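Local coordinates for Alpha/beta hydrolase fold-3 domain protein (Sulfolobus islandicus, PDB 5LK6) that probably hydrolyses carboxylic ester bonds, as a thermostable esterase or lipase of the alpha/beta hydrolase fold, at residues R61-K66 with P92-I97; L163-L168 with D229-P234; R256-Q259 with P263-S266. All blocks are in the same frame, centred on the assembly; numbering follows the deposited sequence.

Interaction 1: R61-K66 with P92-I97; sequences RVYLPK and PLCRAI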
ATOM      1  N   ARG A  61      -0.532 -25.013 -10.623  1.00 33.23           N
ATOM      2  CA  ARG A  61      -0.126 -24.408 -11.875  1.00 31.96           C
ATOM      3  C   ARG A  61       1.082 -23.489 -11.607  1.00 31.32           C
ATOM      4  O   ARG A  61       1.057 -22.667 -10.702  1.00 28.92           O
ATOM      5  CB  ARG A  61      -1.279 -23.666 -12.500  1.00 30.79           C
ATOM      6  CG  ARG A  61      -0.864 -22.821 -13.693  1.00 30.05           C
ATOM      7  CD  ARG A  61      -2.078 -22.361 -14.456  1.00 30.25           C
ATOM      8  NE  ARG A  61      -2.808 -23.506 -14.973  1.00 29.87           N
ATOM      9  CZ  ARG A  61      -3.988 -23.443 -15.581  1.00 32.06           C
ATOM     10  NH1 ARG A  61      -4.652 -22.263 -15.761  1.00 32.49           N
ATOM     11  NH2 ARG A  61      -4.532 -24.586 -15.999  1.00 30.56           N
ATOM     12  N   VAL A  62       2.132 -23.669 -12.410  1.00 32.12           N
ATOM     13  CA  VAL A  62       3.398 -22.945 -12.278  1.00 31.14           C
ATOM     14  C   VAL A  62       3.496 -21.863 -13.340  1.00 29.14           C
ATOM     15  O   VAL A  62       3.357 -22.120 -14.527  1.00 30.55           O
ATOM     16  CB  VAL A  62       4.578 -23.884 -12.385  1.00 30.66           C
ATOM     17  CG1 VAL A  62       5.844 -23.189 -11.926  1.00 30.87           C
ATOM     18  CG2 VAL A  62       4.319 -25.143 -11.552  1.00 31.81           C
ATOM     19  N   TYR A  63       3.660 -20.636 -12.881  1.00 30.86           N
ATOM     20  CA  TYR A  63       3.863 -19.491 -13.770  1.00 32.18           C
ATOM     21  C   TYR A  63       5.312 -19.011 -13.594  1.00 33.64           C
ATOM     22  O   TYR A  63       5.786 -18.765 -12.446  1.00 31.19           O
ATOM     23  CB  TYR A  63       2.920 -18.358 -13.391  1.00 29.91           C
ATOM     24  CG  TYR A  63       1.465 -18.702 -13.329  1.00 26.86           C
ATOM     25  CD1 TYR A  63       0.905 -19.327 -12.202  1.00 28.64           C
ATOM     26  CD2 TYR A  63       0.633 -18.351 -14.348  1.00 26.06           C
ATOM     27  CE1 TYR A  63      -0.467 -19.593 -12.126  1.00 27.69           C
ATOM     28  CE2 TYR A  63      -0.717 -18.637 -14.307  1.00 29.24           C
ATOM     29  CZ  TYR A  63      -1.275 -19.249 -13.195  1.00 28.75           C
ATOM     30  OH  TYR A  63      -2.640 -19.485 -13.201  1.00 31.19           O
ATOM     31  N   LEU A  64       6.029 -18.913 -14.714  1.00 36.29           N
ATOM     32  CA  LEU A  64       7.362 -18.278 -14.686  1.00 36.56           C
ATOM     33  C   LEU A  64       7.200 -16.900 -15.266  1.00 33.18           C
ATOM     34  O   LEU A  64       6.317 -16.672 -16.093  1.00 33.42           O
ATOM     35  CB  LEU A  64       8.395 -19.042 -15.488  1.00 37.41           C
ATOM     36  CG  LEU A  64       8.676 -20.531 -15.247  1.00 41.62           C
ATOM     37  CD1 LEU A  64       9.650 -20.945 -16.344  1.00 41.70           C
ATOM     38  CD2 LEU A  64       9.242 -20.905 -13.869  1.00 42.01           C
ATOM     39  N   PRO A  65       8.025 -15.963 -14.822  1.00 32.11           N
ATOM     40  CA  PRO A  65       8.040 -14.659 -15.472  1.00 36.00           C
ATOM     41  C   PRO A  65       8.922 -14.657 -16.735  1.00 39.94           C
ATOM     42  O   PRO A  65       9.620 -15.654 -17.049  1.00 37.27           O
ATOM     43  CB  PRO A  65       8.630 -13.760 -14.411  1.00 36.13           C
ATOM     44  CG  PRO A  65       9.547 -14.674 -13.637  1.00 35.35           C
ATOM     45  CD  PRO A  65       9.010 -16.065 -13.742  1.00 32.79           C
ATOM     46  N   LYS A  66       8.848 -13.539 -17.459  1.00 41.79           N
ATOM     47  CA  LYS A  66       9.652 -13.302 -18.661  1.00 39.26           C
ATOM     48  C   LYS A  66      11.103 -13.128 -18.299  1.00 37.85           C
ATOM     49  O   LYS A  66      11.945 -13.749 -18.902  1.00 34.92           O
ATOM     50  CB  LYS A  66       9.110 -12.120 -19.455  1.00 40.58           C
ATOM     51  CG  LYS A  66       7.928 -12.583 -20.272  1.00 42.38           C
ATOM     52  CD  LYS A  66       7.322 -11.535 -21.164  1.00 44.47           C
ATOM     53  CE  LYS A  66       6.663 -12.238 -22.351  1.00 51.21           C
ATOM     54  NZ  LYS A  66       5.511 -11.483 -22.915  1.00 53.15           N
ATOM     55  N   PRO A  92      -6.017 -15.151 -13.987  1.00 22.20           N
ATOM     56  CA  PRO A  92      -5.688 -13.748 -14.193  1.00 24.15           C
ATOM     57  C   PRO A  92      -4.929 -13.056 -13.042  1.00 26.07           C
ATOM     58  O   PRO A  92      -3.953 -12.325 -13.276  1.00 27.88           O
ATOM     59  CB  PRO A  92      -7.050 -13.091 -14.413  1.00 22.87           C
ATOM     60  CG  PRO A  92      -7.876 -14.163 -15.010  1.00 21.67           C
ATOM     61  CD  PRO A  92      -7.436 -15.407 -14.273  1.00 21.83           C
ATOM     62  N   LEU A  93      -5.344 -13.297 -11.816  1.00 25.90           N
ATOM     63  CA  LEU A  93      -4.646 -12.690 -10.702  1.00 25.56           C
ATOM     64  C   LEU A  93      -3.224 -13.235 -10.563  1.00 24.53           C
ATOM     65  O   LEU A  93      -2.304 -12.480 -10.267  1.00 26.03           O
ATOM     66  CB  LEU A  93      -5.450 -12.917  -9.423  1.00 24.86           C
ATOM     67  CG  LEU A  93      -4.849 -12.442  -8.111  1.00 25.45           C
ATOM     68  CD1 LEU A  93      -4.583 -10.957  -8.111  1.00 24.43           C
ATOM     69  CD2 LEU A  93      -5.806 -12.815  -6.990  1.00 28.09           C
ATOM     70  N   CYS A  94      -3.060 -14.543 -10.731  1.00 24.27           N
ATOM     71  CA  CYS A  94      -1.784 -15.166 -10.453  1.00 25.16           C
ATOM     72  C   CYS A  94      -0.815 -14.731 -11.507  1.00 25.37           C
ATOM     73  O   CYS A  94       0.335 -14.497 -11.209  1.00 23.15           O
ATOM     74  CB  CYS A  94      -1.867 -16.677 -10.432  1.00 26.32           C
ATOM     75  SG  CYS A  94      -2.527 -17.304  -8.879  1.00 25.74           S
ATOM     76  N   ARG A  95      -1.307 -14.592 -12.731  1.00 25.62           N
ATOM     77  CA  ARG A  95      -0.495 -14.032 -13.822  1.00 27.38           C
ATOM     78  C   ARG A  95      -0.022 -12.652 -13.501  1.00 27.22           C
ATOM     79  O   ARG A  95       1.123 -12.361 -13.706  1.00 28.07           O
ATOM     80  CB  ARG A  95      -1.271 -13.983 -15.146  1.00 28.09           C
ATOM     81  CG  ARG A  95      -1.335 -15.324 -15.865  1.00 29.38           C
ATOM     82  CD  ARG A  95      -2.357 -15.253 -16.993  1.00 31.11           C
ATOM     83  NE  ARG A  95      -2.310 -16.504 -17.749  1.00 32.53           N
ATOM     84  CZ  ARG A  95      -1.388 -16.824 -18.660  1.00 29.98           C
ATOM     85  NH1 ARG A  95      -0.417 -15.990 -19.020  1.00 27.59           N
ATOM     86  NH2 ARG A  95      -1.452 -18.015 -19.214  1.00 29.64           N
ATOM     87  N   ALA A  96      -0.929 -11.815 -12.993  1.00 28.53           N
ATOM     88  CA  ALA A  96      -0.640 -10.429 -12.658  1.00 26.92           C
ATOM     89  C   ALA A  96       0.338 -10.317 -11.508  1.00 27.23           C
ATOM     90  O   ALA A  96       1.208  -9.457 -11.520  1.00 24.45           O
ATOM     91  CB  ALA A  96      -1.912  -9.671 -12.339  1.00 27.49           C
ATOM     92  N   ILE A  97       0.213 -11.186 -10.516  1.00 26.77           N
ATOM     93  CA  ILE A  97       1.237 -11.211  -9.466  1.00 27.16           C
ATOM     94  C   ILE A  97       2.611 -11.602 -10.034  1.00 27.94           C
ATOM     95  O   ILE A  97       3.619 -10.974  -9.719  1.00 26.11           O
ATOM     96  CB  ILE A  97       0.801 -12.143  -8.345  1.00 24.54           C
ATOM     97  CG1 ILE A  97      -0.377 -11.481  -7.654  1.00 23.75           C
ATOM     98  CG2 ILE A  97       1.937 -12.446  -7.394  1.00 22.72           C
ATOM     99  CD1 ILE A  97      -1.095 -12.410  -6.729  1.00 26.17           C
TER
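Tyr-63 carries the contact of 61-66 with helix 91-101, laying its ring against the side chains of Cys-94 and Arg-95. Two residues before it, Arg-61 brings NH1 to 6.3 Å from NH2 of Arg-95, and the like charges are probably eased by Asp-91, which makes salt bridges with Arg-61 NH1 and Arg-95 NE. At Tyr-63 the strand ends, and CG is anti to the carbonyl carbon (chi1 -54°), which swings the ring out to the helix. Different atoms of the ring meet the two partners: CE1 lies 3.7 Å from Cys-94 CB, and the same methylene is 3.8 Å from CZ of Tyr-63; CE2 lies 3.7 Å from Arg-95 CG. Both carbons approach obliquely. The Cys-94 sulfur makes a more distant sulfur-aromatic contact, with SG 5.4 Å from the Tyr-63 ring centroid and well off the ring normal. The extended Arg-95 chain crosses the tyrosine at about a right angle, its guanidinium plane 83° from the ring, so the two groups do not stack. At the ring's far end, OH hydrogen-bonds to Asp-91. A leucine in place of Tyr-63 would probably open a gap beside Cys-94 and Arg-95 and take from Asp-91 its hydroxyl partner. Strand 57-63 is flanked in the sheet by 46-52 and 104-108; Val-46 touches both Tyr-63 and Arg-95, and Ser-107 both Tyr-63 and Cys-94, so the ring is enclosed between helix and sheet.

Interaction 2: L163-L168 with D229-P234; sequences LSKGKL and DLSGLP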
ATOM      1  N   LEU A 163       2.552 -23.801  10.908  1.00 30.41           N
ATOM      2  CA  LEU A 163       2.955 -25.206  10.775  1.00 31.03           C
ATOM      3  C   LEU A 163       4.405 -25.420  10.305  1.00 32.34           C
ATOM      4  O   LEU A 163       4.961 -26.482  10.504  1.00 35.90           O
ATOM      5  CB  LEU A 163       2.040 -25.877   9.744  1.00 30.78           C
ATOM      6  CG  LEU A 163       0.573 -26.136  10.175  1.00 29.03           C
ATOM      7  CD1 LEU A 163      -0.273 -26.700   9.035  1.00 26.30           C
ATOM      8  CD2 LEU A 163       0.533 -27.034  11.393  1.00 27.07           C
ATOM      9  N   SER A 164       4.963 -24.416   9.640  1.00 31.41           N
ATOM     10  CA  SER A 164       6.300 -24.432   9.094  1.00 30.87           C
ATOM     11  C   SER A 164       7.349 -23.955  10.054  1.00 34.85           C
ATOM     12  O   SER A 164       8.520 -24.096   9.731  1.00 39.96           O
ATOM     13  CB  SER A 164       6.377 -23.528   7.864  1.00 28.84           C
ATOM     14  OG  SER A 164       5.626 -24.065   6.797  1.00 28.54           O
ATOM     15  N   LYS A 165       6.975 -23.411  11.211  1.00 36.35           N
ATOM     16  CA  LYS A 165       7.953 -22.940  12.192  1.00 42.64           C
ATOM     17  C   LYS A 165       8.921 -24.074  12.614  1.00 44.31           C
ATOM     18  O   LYS A 165       8.469 -25.121  13.013  1.00 43.65           O
ATOM     19  CB  LYS A 165       7.234 -22.360  13.414  1.00 47.48           C
ATOM     20  CG  LYS A 165       8.074 -21.421  14.262  1.00 52.48           C
ATOM     21  CD  LYS A 165       7.385 -21.051  15.573  1.00 55.28           C
ATOM     22  CE  LYS A 165       8.461 -20.901  16.646  1.00 59.85           C
ATOM     23  NZ  LYS A 165       7.893 -20.484  17.957  1.00 63.24           N
ATOM     24  N   GLY A 166      10.236 -23.862  12.474  1.00 47.48           N
ATOM     25  CA  GLY A 166      11.263 -24.900  12.743  1.00 50.41           C
ATOM     26  C   GLY A 166      11.357 -26.079  11.759  1.00 53.07           C
ATOM     27  O   GLY A 166      11.929 -27.112  12.080  1.00 54.99           O
ATOM     28  N   LYS A 167      10.728 -25.962  10.598  1.00 50.51           N
ATOM     29  CA  LYS A 167      10.815 -26.968   9.554  1.00 46.83           C
ATOM     30  C   LYS A 167      11.221 -26.348   8.237  1.00 48.64           C
ATOM     31  O   LYS A 167      11.892 -26.983   7.459  1.00 51.81           O
ATOM     32  CB  LYS A 167       9.465 -27.635   9.297  1.00 51.77           C
ATOM     33  CG  LYS A 167       8.807 -28.476  10.402  1.00 57.55           C
ATOM     34  CD  LYS A 167       8.096 -29.718   9.778  1.00 62.61           C
ATOM     35  CE  LYS A 167       6.824 -30.200  10.486  1.00 60.35           C
ATOM     36  NZ  LYS A 167       6.976 -30.097  11.957  1.00 57.33           N
ATOM     37  N   LEU A 168      10.760 -25.133   7.948  1.00 51.30           N
ATOM     38  CA  LEU A 168      10.923 -24.480   6.656  1.00 48.67           C
ATOM     39  C   LEU A 168      11.303 -23.032   6.929  1.00 51.91           C
ATOM     40  O   LEU A 168      10.651 -22.399   7.748  1.00 54.25           O
ATOM     41  CB  LEU A 168       9.568 -24.483   5.949  1.00 46.81           C
ATOM     42  CG  LEU A 168       9.240 -25.499   4.880  1.00 48.75           C
ATOM     43  CD1 LEU A 168       9.670 -26.893   5.275  1.00 51.73           C
ATOM     44  CD2 LEU A 168       7.760 -25.494   4.562  1.00 47.23           C
ATOM     45  N   ASP A 229       1.979 -19.308  20.366  1.00 43.52           N
ATOM     46  CA  ASP A 229       3.211 -18.562  20.135  1.00 44.48           C
ATOM     47  C   ASP A 229       3.304 -18.153  18.657  1.00 38.21           C
ATOM     48  O   ASP A 229       3.459 -19.012  17.748  1.00 29.37           O
ATOM     49  CB  ASP A 229       4.404 -19.502  20.468  1.00 51.00           C
ATOM     50  CG  ASP A 229       5.761 -18.811  20.435  1.00 51.49           C
ATOM     51  OD1 ASP A 229       5.825 -17.574  20.479  1.00 52.29           O
ATOM     52  OD2 ASP A 229       6.769 -19.529  20.371  1.00 57.07           O
ATOM     53  N   LEU A 230       3.248 -16.852  18.414  1.00 36.19           N
ATOM     54  CA  LEU A 230       3.373 -16.348  17.032  1.00 36.15           C
ATOM     55  C   LEU A 230       4.783 -15.921  16.683  1.00 34.55           C
ATOM     56  O   LEU A 230       5.031 -15.519  15.553  1.00 34.64           O
ATOM     57  CB  LEU A 230       2.385 -15.217  16.769  1.00 33.45           C
ATOM     58  CG  LEU A 230       0.929 -15.669  16.801  1.00 33.65           C
ATOM     59  CD1 LEU A 230       0.003 -14.464  16.904  1.00 34.92           C
ATOM     60  CD2 LEU A 230       0.566 -16.545  15.600  1.00 34.10           C
ATOM     61  N   SER A 231       5.712 -16.059  17.627  1.00 36.23           N
ATOM     62  CA  SER A 231       7.118 -15.609  17.423  1.00 38.02           C
ATOM     63  C   SER A 231       7.836 -16.448  16.358  1.00 33.28           C
ATOM     64  O   SER A 231       7.417 -17.578  16.066  1.00 34.37           O
ATOM     65  CB  SER A 231       7.909 -15.637  18.735  1.00 36.77           C
ATOM     66  OG  SER A 231       8.197 -16.998  19.037  1.00 43.04           O
ATOM     67  N   GLY A 232       8.858 -15.833  15.744  1.00 31.10           N
ATOM     68  CA  GLY A 232       9.684 -16.425  14.683  1.00 29.46           C
ATOM     69  C   GLY A 232       8.971 -16.885  13.448  1.00 31.91           C
ATOM     70  O   GLY A 232       9.423 -17.771  12.779  1.00 35.45           O
ATOM     71  N   LEU A 233       7.826 -16.302  13.149  1.00 33.23           N
ATOM     72  CA  LEU A 233       7.186 -16.541  11.885  1.00 32.49           C
ATOM     73  C   LEU A 233       7.836 -15.636  10.836  1.00 29.55           C
ATOM     74  O   LEU A 233       8.488 -14.642  11.166  1.00 28.09           O
ATOM     75  CB  LEU A 233       5.695 -16.204  12.004  1.00 35.26           C
ATOM     76  CG  LEU A 233       4.894 -17.135  12.889  1.00 37.45           C
ATOM     77  CD1 LEU A 233       3.465 -16.656  12.900  1.00 36.07           C
ATOM     78  CD2 LEU A 233       4.935 -18.576  12.391  1.00 41.03           C
ATOM     79  N   PRO A 234       7.599 -15.927   9.567  1.00 25.80           N
ATOM     80  CA  PRO A 234       8.124 -15.054   8.549  1.00 26.75           C
ATOM     81  C   PRO A 234       7.640 -13.589   8.581  1.00 26.11           C
ATOM     82  O   PRO A 234       6.519 -13.282   8.982  1.00 23.98           O
ATOM     83  CB  PRO A 234       7.621 -15.720   7.229  1.00 28.10           C
ATOM     84  CG  PRO A 234       7.240 -17.112   7.609  1.00 26.93           C
ATOM     85  CD  PRO A 234       6.724 -16.955   8.991  1.00 26.51           C
TER
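Lys-165 and Asp-229 each send CG anti to the backbone N, with chi1 of -160° and -173°, and these torsions carry the two charged ends out from their loops until they meet. The lysine chain bends once on the way, at chi3, and crosses the short aspartate side chain at about a right angle. A salt bridge closes the gap, with Lys-165 NZ 2.8 Å from Asp-229 OD2. Short of that end, the lysine runs alongside the backbone of the opposing loop: CD and CE both lie 3.5 Å from the carbonyl O of Ser-231, and CG passes 4.2 Å from Gly-232 O. Gly-232 has a left-handed backbone conformation, and a CB there would point toward the lysine chain.

The other carboxylate oxygen is engaged within its own loop. Ser-231 OG donates to Asp-229 OD1 at 2.8 Å, meeting it on the syn side and 29° out of the carboxylate plane. The backbone N of Ser-231 reaches the same OD1 at 3.2 Å from well above that plane, closing an Asx turn. Both donors lie over the same face of the carboxylate. Between them they fix the group's rotation and present OD2 to the lysine.

The division of labour between the oxygens is clear: OD1 shapes the turn, and OD2 holds the loop that follows helix 152-163. Since the charged pair lies at the surface, its attraction is probably weakened by solvent.

Interaction 3: R256-Q259 with P263-S266; sequences RLLQ and PVTS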
ATOM      1  N   ARG A 256      -0.869  -8.752  16.578  1.00 22.81           N
ATOM      2  CA  ARG A 256      -0.361  -9.864  17.368  1.00 26.16           C
ATOM      3  C   ARG A 256       0.974 -10.372  16.855  1.00 24.08           C
ATOM      4  O   ARG A 256       1.832 -10.726  17.666  1.00 22.33           O
ATOM      5  CB  ARG A 256      -1.374 -11.022  17.410  1.00 34.03           C
ATOM      6  CG  ARG A 256      -2.504 -10.798  18.407  1.00 42.34           C
ATOM      7  CD  ARG A 256      -2.309 -11.612  19.708  1.00 57.28           C
ATOM      8  NE  ARG A 256      -3.259 -11.123  20.731  1.00 81.71           N
ATOM      9  CZ  ARG A 256      -4.610 -11.348  20.774  1.00 93.85           C
ATOM     10  NH1 ARG A 256      -5.253 -12.112  19.851  1.00 78.74           N
ATOM     11  NH2 ARG A 256      -5.350 -10.810  21.781  1.00 83.73           N
ATOM     12  N   LEU A 257       1.158 -10.402  15.526  1.00 22.10           N
ATOM     13  CA  LEU A 257       2.440 -10.734  14.962  1.00 21.29           C
ATOM     14  C   LEU A 257       3.455  -9.698  15.398  1.00 22.58           C
ATOM     15  O   LEU A 257       4.532 -10.057  15.922  1.00 22.40           O
ATOM     16  CB  LEU A 257       2.384 -10.793  13.463  1.00 21.73           C
ATOM     17  CG  LEU A 257       1.641 -11.966  12.853  1.00 22.80           C
ATOM     18  CD1 LEU A 257       1.618 -11.871  11.355  1.00 23.49           C
ATOM     19  CD2 LEU A 257       2.345 -13.231  13.188  1.00 24.63           C
ATOM     20  N   LEU A 258       3.115  -8.413  15.231  1.00 23.82           N
ATOM     21  CA  LEU A 258       3.990  -7.324  15.678  1.00 24.08           C
ATOM     22  C   LEU A 258       4.327  -7.463  17.156  1.00 27.15           C
ATOM     23  O   LEU A 258       5.482  -7.294  17.522  1.00 27.27           O
ATOM     24  CB  LEU A 258       3.383  -5.958  15.441  1.00 23.77           C
ATOM     25  CG  LEU A 258       3.385  -5.424  14.010  1.00 23.32           C
ATOM     26  CD1 LEU A 258       2.512  -4.159  13.971  1.00 22.83           C
ATOM     27  CD2 LEU A 258       4.795  -5.128  13.535  1.00 22.80           C
ATOM     28  N   GLN A 259       3.347  -7.803  17.998  1.00 28.90           N
ATOM     29  CA  GLN A 259       3.608  -7.955  19.419  1.00 31.74           C
ATOM     30  C   GLN A 259       4.597  -9.126  19.707  1.00 27.46           C
ATOM     31  O   GLN A 259       5.321  -9.097  20.655  1.00 27.79           O
ATOM     32  CB  GLN A 259       2.284  -8.096  20.187  1.00 39.38           C
ATOM     33  CG  GLN A 259       2.418  -8.084  21.726  1.00 53.87           C
ATOM     34  CD  GLN A 259       1.093  -8.296  22.527  1.00 57.86           C
ATOM     35  OE1 GLN A 259       0.818  -7.570  23.505  1.00 60.37           O
ATOM     36  NE2 GLN A 259       0.308  -9.317  22.144  1.00 52.06           N
ATOM     37  N   PRO A 263       8.281  -8.989  11.996  1.00 22.94           N
ATOM     38  CA  PRO A 263       8.087  -7.725  11.269  1.00 22.67           C
ATOM     39  C   PRO A 263       6.848  -7.825  10.373  1.00 23.16           C
ATOM     40  O   PRO A 263       6.704  -8.814   9.648  1.00 21.01           O
ATOM     41  CB  PRO A 263       9.372  -7.559  10.404  1.00 21.52           C
ATOM     42  CG  PRO A 263      10.279  -8.640  10.785  1.00 21.56           C
ATOM     43  CD  PRO A 263       9.446  -9.726  11.489  1.00 22.48           C
ATOM     44  N   VAL A 264       5.958  -6.816  10.473  1.00 23.24           N
ATOM     45  CA  VAL A 264       4.752  -6.750   9.676  1.00 22.03           C
ATOM     46  C   VAL A 264       4.575  -5.373   9.081  1.00 21.65           C
ATOM     47  O   VAL A 264       4.707  -4.355   9.781  1.00 22.01           O
ATOM     48  CB  VAL A 264       3.502  -6.999  10.514  1.00 22.80           C
ATOM     49  CG1 VAL A 264       2.272  -7.078   9.605  1.00 21.44           C
ATOM     50  CG2 VAL A 264       3.666  -8.246  11.372  1.00 23.82           C
ATOM     51  N   THR A 265       4.224  -5.352   7.805  1.00 20.03           N
ATOM     52  CA  THR A 265       3.689  -4.145   7.184  1.00 19.60           C
ATOM     53  C   THR A 265       2.215  -4.404   6.926  1.00 19.76           C
ATOM     54  O   THR A 265       1.858  -5.319   6.201  1.00 19.19           O
ATOM     55  CB  THR A 265       4.420  -3.808   5.893  1.00 19.11           C
ATOM     56  OG1 THR A 265       5.729  -3.313   6.236  1.00 18.72           O
ATOM     57  CG2 THR A 265       3.609  -2.760   5.084  1.00 19.43           C
ATOM     58  N   SER A 266       1.371  -3.603   7.567  1.00 20.27           N
ATOM     59  CA  SER A 266      -0.079  -3.781   7.567  1.00 18.68           C
ATOM     60  C   SER A 266      -0.633  -2.556   6.866  1.00 18.75           C
ATOM     61  O   SER A 266      -0.398  -1.399   7.304  1.00 18.34           O
ATOM     62  CB  SER A 266      -0.594  -3.873   8.995  1.00 18.07           C
ATOM     63  OG  SER A 266      -2.017  -3.891   9.092  1.00 20.43           O
TER
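Val-264 packs its side chain against both Leu-257 and Leu-258 near the end of helix 247-259, and this apolar cluster is the whole of the tightly packed part. CG2 of the valine is anti to the carbonyl carbon, an orientation that aims this methyl at the helix, where it meets Leu-257 CB at 3.5 Å. The two side chains cross at about a right angle, and Leu-257 CD1 comes less close, 4.2 Å from the same Val-264 CG2. Leu-258 leans in from its neighbouring position on the helix. Its CD2 reaches 3.8 Å from Val-264 CB and 3.7 Å from Val-264 N, while its CG lies 3.9 Å from Val-264 CG2. One branch of Leu-258 therefore covers the start of the strand, both its side chain and its backbone. The interface is held by van der Waals contact, and all three residues are buried.

The solvent side differs. Arg-256 points away from the strand and Gln-259 stands well clear of it; both are exposed, and neither adds to the packing.

The strand, by contrast, borders the second subunit: Thr-265 turns away from the helix, its OG1 bonded to Asp-288 of that subunit, and Ser-266 makes backbone hydrogen bonds to it. Leu-258 itself packs against Asn-271 of the second subunit, so the dimer closes over part of this contact.

Leu-257 and Val-264 both also touch Ile-238 of strand 236-241. Strand 236-241, helix 247-259 and strand 264-269 form a beta-alpha-beta crossover joining two parallel neighbours, the recurrent unit of the alpha/beta hydrolase fold, here at the end of the chain's own sheet.

How the interactions relate
Interactions 1 and 3 are buried and each joins a helix to the same sheet, but toward its opposite ends: 61-66 is on the strand next to the outermost 46-52, and 263-266 is on the other outermost strand. Their centres lie about 27 Å apart. The first combines packing on a tyrosine ring with partly exposed arginines that share Asp-91, the third is wholly aliphatic. Interaction 2 instead ties two surface loops by charge. It nevertheless adjoins interaction 3, with centres about 14 Å apart: Leu-233 CD1 lies 3.6 Å from Leu-257 CD2, and Leu-230 packs on Arg-256 and Leu-257. The loop 229-234 thus turns polar groups to its lysine partner and leucines to helix 247-259.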